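Local coordinates for protein imine reductase (PDB 5A9S) that probably reduces cyclic imines to amines with NADPH as hydride donor, at residues B[73-78]-B[103-108]. Sequence-based numbering, arbitrary orientation.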
ATOM      1  N   ASP B  73       7.912 -21.667 -22.028  1.00 66.92           N
ATOM      2  CA  ASP B  73       8.588 -22.394 -23.117  1.00 70.30           C
ATOM      3  C   ASP B  73       9.426 -23.528 -22.585  1.00 70.21           C
ATOM      4  O   ASP B  73       9.308 -24.653 -23.073  1.00 63.73           O
ATOM      5  CB  ASP B  73       9.545 -21.511 -23.920  1.00 70.41           C
ATOM      6  CG  ASP B  73       8.861 -20.633 -24.926  1.00 73.19           C
ATOM      7  OD1 ASP B  73       7.616 -20.612 -25.012  1.00 78.52           O
ATOM      8  OD2 ASP B  73       9.603 -19.947 -25.647  1.00 64.02           O
ATOM      9  N   ALA B  74      10.304 -23.223 -21.619  1.00 59.75           N
ATOM     10  CA  ALA B  74      11.241 -24.218 -21.142  1.00 60.87           C
ATOM     11  C   ALA B  74      10.520 -25.440 -20.593  1.00 59.44           C
ATOM     12  O   ALA B  74      11.135 -26.481 -20.466  1.00 65.69           O
ATOM     13  CB  ALA B  74      12.222 -23.644 -20.123  1.00 61.92           C
ATOM     14  N   LEU B  75       9.222 -25.334 -20.297  1.00 58.74           N
ATOM     15  CA  LEU B  75       8.418 -26.505 -19.932  1.00 54.23           C
ATOM     16  C   LEU B  75       8.283 -27.606 -20.961  1.00 48.75           C
ATOM     17  O   LEU B  75       8.344 -28.801 -20.640  1.00 44.82           O
ATOM     18  CB  LEU B  75       7.005 -26.071 -19.530  1.00 54.92           C
ATOM     19  CG  LEU B  75       6.030 -27.171 -19.092  1.00 49.63           C
ATOM     20  CD1 LEU B  75       6.453 -27.840 -17.793  1.00 50.85           C
ATOM     21  CD2 LEU B  75       4.624 -26.636 -18.928  1.00 50.09           C
ATOM     22  N   TYR B  76       8.020 -27.194 -22.187  1.00 50.65           N
ATOM     23  CA  TYR B  76       7.705 -28.109 -23.272  1.00 46.94           C
ATOM     24  C   TYR B  76       8.980 -28.826 -23.714  1.00 48.11           C
ATOM     25  O   TYR B  76       8.972 -30.007 -24.053  1.00 48.89           O
ATOM     26  CB  TYR B  76       7.002 -27.337 -24.411  1.00 55.98           C
ATOM     27  CG  TYR B  76       5.915 -26.346 -23.867  1.00 58.39           C
ATOM     28  CD1 TYR B  76       4.937 -26.771 -22.981  1.00 59.97           C
ATOM     29  CD2 TYR B  76       5.913 -24.994 -24.212  1.00 66.76           C
ATOM     30  CE1 TYR B  76       3.980 -25.885 -22.459  1.00 58.01           C
ATOM     31  CE2 TYR B  76       4.949 -24.112 -23.697  1.00 63.20           C
ATOM     32  CZ  TYR B  76       3.988 -24.570 -22.811  1.00 55.58           C
ATOM     33  OH  TYR B  76       3.019 -23.723 -22.277  1.00 64.81           O
ATOM     34  N   SER B  77      10.078 -28.112 -23.637  1.00 41.72           N
ATOM     35  CA  SER B  77      11.339 -28.602 -24.080  1.00 47.86           C
ATOM     36  C   SER B  77      11.963 -29.463 -22.961  1.00 45.99           C
ATOM     37  O   SER B  77      12.611 -30.434 -23.239  1.00 44.18           O
ATOM     38  CB  SER B  77      12.239 -27.430 -24.457  1.00 51.34           C
ATOM     39  OG  SER B  77      13.234 -27.247 -23.482  1.00 58.67           O
ATOM     40  N   ALA B  78      11.714 -29.125 -21.703  1.00 37.78           N
ATOM     41  CA  ALA B  78      12.335 -29.838 -20.612  1.00 34.29           C
ATOM     42  C   ALA B  78      11.653 -31.146 -20.341  1.00 34.21           C
ATOM     43  O   ALA B  78      12.329 -32.145 -20.140  1.00 33.77           O
ATOM     44  CB  ALA B  78      12.322 -28.997 -19.377  1.00 36.32           C
ATOM     45  N   ASN B 103      -2.546 -21.368 -19.679  1.00 29.30           N
ATOM     46  CA  ASN B 103      -3.496 -22.133 -20.480  1.00 34.31           C
ATOM     47  C   ASN B 103      -2.865 -23.047 -21.524  1.00 31.00           C
ATOM     48  O   ASN B 103      -3.316 -24.167 -21.711  1.00 31.38           O
ATOM     49  CB  ASN B 103      -4.494 -21.206 -21.176  1.00 37.58           C
ATOM     50  CG  ASN B 103      -5.685 -20.949 -20.357  1.00 38.03           C
ATOM     51  OD1 ASN B 103      -6.697 -21.590 -20.583  1.00 65.05           O
ATOM     52  ND2 ASN B 103      -5.606 -20.085 -19.424  1.00 37.17           N
ATOM     53  N   GLU B 104      -1.823 -22.572 -22.177  1.00 32.46           N
ATOM     54  CA  GLU B 104      -1.041 -23.421 -23.094  1.00 37.09           C
ATOM     55  C   GLU B 104      -0.411 -24.601 -22.342  1.00 32.66           C
ATOM     56  O   GLU B 104      -0.352 -25.696 -22.854  1.00 29.58           O
ATOM     57  CB  GLU B 104       0.073 -22.630 -23.777  1.00 41.62           C
ATOM     58  CG  GLU B 104      -0.380 -21.789 -24.960  1.00 50.71           C
ATOM     59  CD  GLU B 104       0.571 -20.611 -25.275  1.00 58.15           C
ATOM     60  OE1 GLU B 104       1.788 -20.783 -25.115  1.00 58.87           O
ATOM     61  OE2 GLU B 104       0.113 -19.520 -25.691  1.00 62.43           O
ATOM     62  N   ALA B 105       0.088 -24.370 -21.140  1.00 29.48           N
ATOM     63  CA  ALA B 105       0.728 -25.466 -20.368  1.00 28.72           C
ATOM     64  C   ALA B 105      -0.319 -26.491 -19.962  1.00 27.44           C
ATOM     65  O   ALA B 105      -0.087 -27.691 -20.062  1.00 26.23           O
ATOM     66  CB  ALA B 105       1.454 -24.929 -19.163  1.00 28.02           C
ATOM     67  N   LEU B 106      -1.481 -26.033 -19.530  1.00 28.24           N
ATOM     68  CA  LEU B 106      -2.612 -26.943 -19.260  1.00 28.30           C
ATOM     69  C   LEU B 106      -2.912 -27.825 -20.469  1.00 28.49           C
ATOM     70  O   LEU B 106      -3.097 -29.030 -20.308  1.00 24.75           O
ATOM     71  CB  LEU B 106      -3.855 -26.139 -18.941  1.00 31.78           C
ATOM     72  CG  LEU B 106      -5.166 -26.690 -18.375  1.00 32.56           C
ATOM     73  CD1 LEU B 106      -6.377 -26.538 -19.242  1.00 31.70           C
ATOM     74  CD2 LEU B 106      -5.128 -28.009 -17.641  1.00 30.23           C
ATOM     75  N   ARG B 107      -3.011 -27.228 -21.661  1.00 30.05           N
ATOM     76  CA  ARG B 107      -3.330 -28.028 -22.885  1.00 33.64           C
ATOM     77  C   ARG B 107      -2.272 -29.035 -23.130  1.00 30.95           C
ATOM     78  O   ARG B 107      -2.552 -30.157 -23.386  1.00 30.50           O
ATOM     79  CB  ARG B 107      -3.438 -27.175 -24.150  1.00 38.04           C
ATOM     80  CG  ARG B 107      -4.831 -26.597 -24.256  1.00 50.34           C
ATOM     81  CD  ARG B 107      -5.007 -25.546 -25.329  1.00 57.00           C
ATOM     82  NE  ARG B 107      -5.890 -24.526 -24.775  1.00 63.58           N
ATOM     83  CZ  ARG B 107      -5.561 -23.261 -24.508  1.00 58.69           C
ATOM     84  NH1 ARG B 107      -4.358 -22.745 -24.819  1.00 60.65           N
ATOM     85  NH2 ARG B 107      -6.473 -22.489 -23.937  1.00 59.36           N
ATOM     86  N   TRP B 108      -1.028 -28.592 -23.052  1.00 31.50           N
ATOM     87  CA  TRP B 108       0.110 -29.489 -23.165  1.00 33.39           C
ATOM     88  C   TRP B 108       0.029 -30.658 -22.157  1.00 29.16           C
ATOM     89  O   TRP B 108       0.119 -31.817 -22.548  1.00 30.26           O
ATOM     90  CB  TRP B 108       1.390 -28.715 -22.998  1.00 33.19           C
ATOM     91  CG  TRP B 108       2.603 -29.559 -22.972  1.00 38.23           C
ATOM     92  CD1 TRP B 108       3.348 -29.937 -24.038  1.00 39.19           C
ATOM     93  CD2 TRP B 108       3.238 -30.111 -21.816  1.00 38.97           C
ATOM     94  NE1 TRP B 108       4.388 -30.714 -23.621  1.00 41.28           N
ATOM     95  CE2 TRP B 108       4.344 -30.847 -22.262  1.00 41.96           C
ATOM     96  CE3 TRP B 108       2.965 -30.074 -20.445  1.00 43.32           C
ATOM     97  CZ2 TRP B 108       5.207 -31.531 -21.389  1.00 43.46           C
ATOM     98  CZ3 TRP B 108       3.840 -30.751 -19.549  1.00 44.35           C
ATOM     99  CH2 TRP B 108       4.946 -31.485 -20.047  1.00 44.72           C
TER
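The phenol ring of Tyr76 lies across the indole of Trp108 where helix 74-79 packs beside helix 99-111 in the N-terminal Rossmann-type domain. The two segments run nearly parallel, at 21° and 11.0 Å between axes, as successive helices of the beta-alpha-beta layout that flank the parallel strands of the sheet. Tyr76 CD1 sits over one face of the indole, displaced toward its rim and 3.6 Å from Trp108 CG. The ring planes are inclined at 54°, with the centroids of the Tyr76 ring and the five-membered ring of Trp108 5.0 Å apart, the two side chains running past one another from opposite helices. CG of Tyr76 stands beside the backbone N (chi1 -44°), which swings the ring across to the neighbouring helix although CB itself does not point there. Ala105 CA lies at the far edge of the ring, near its plane, while Tyr76 OH rests 3.5 Å from Glu104 CB. Tyr76 OH approaches Ala105 N to 3.2 Å, yet the geometry does not make a hydrogen bond. Replacing Tyr76 by an alanine would probably strip the phenol ring from the Trp108 indole and open a gap beside Ala105.

Deeper in the interface, Leu75 points toward helix 99-111, and its CD2 reaches both Ala105 CB, at 3.6 Å, and the six-membered part of the indole, 4.1 Å from Trp108 CE3. Leu75 and Ala105 both also touch Asn93 of strand 90-93, which joins the helix pair to the sheet. Leu75 lies about 6 Å, side chain to side chain, from Asn95 of the NADP(+) site, unoccupied in this chain. Trp108 also touches Leu86 and meets the ring of His112, whose ND1 is hydrogen-bonded to Trp108 O.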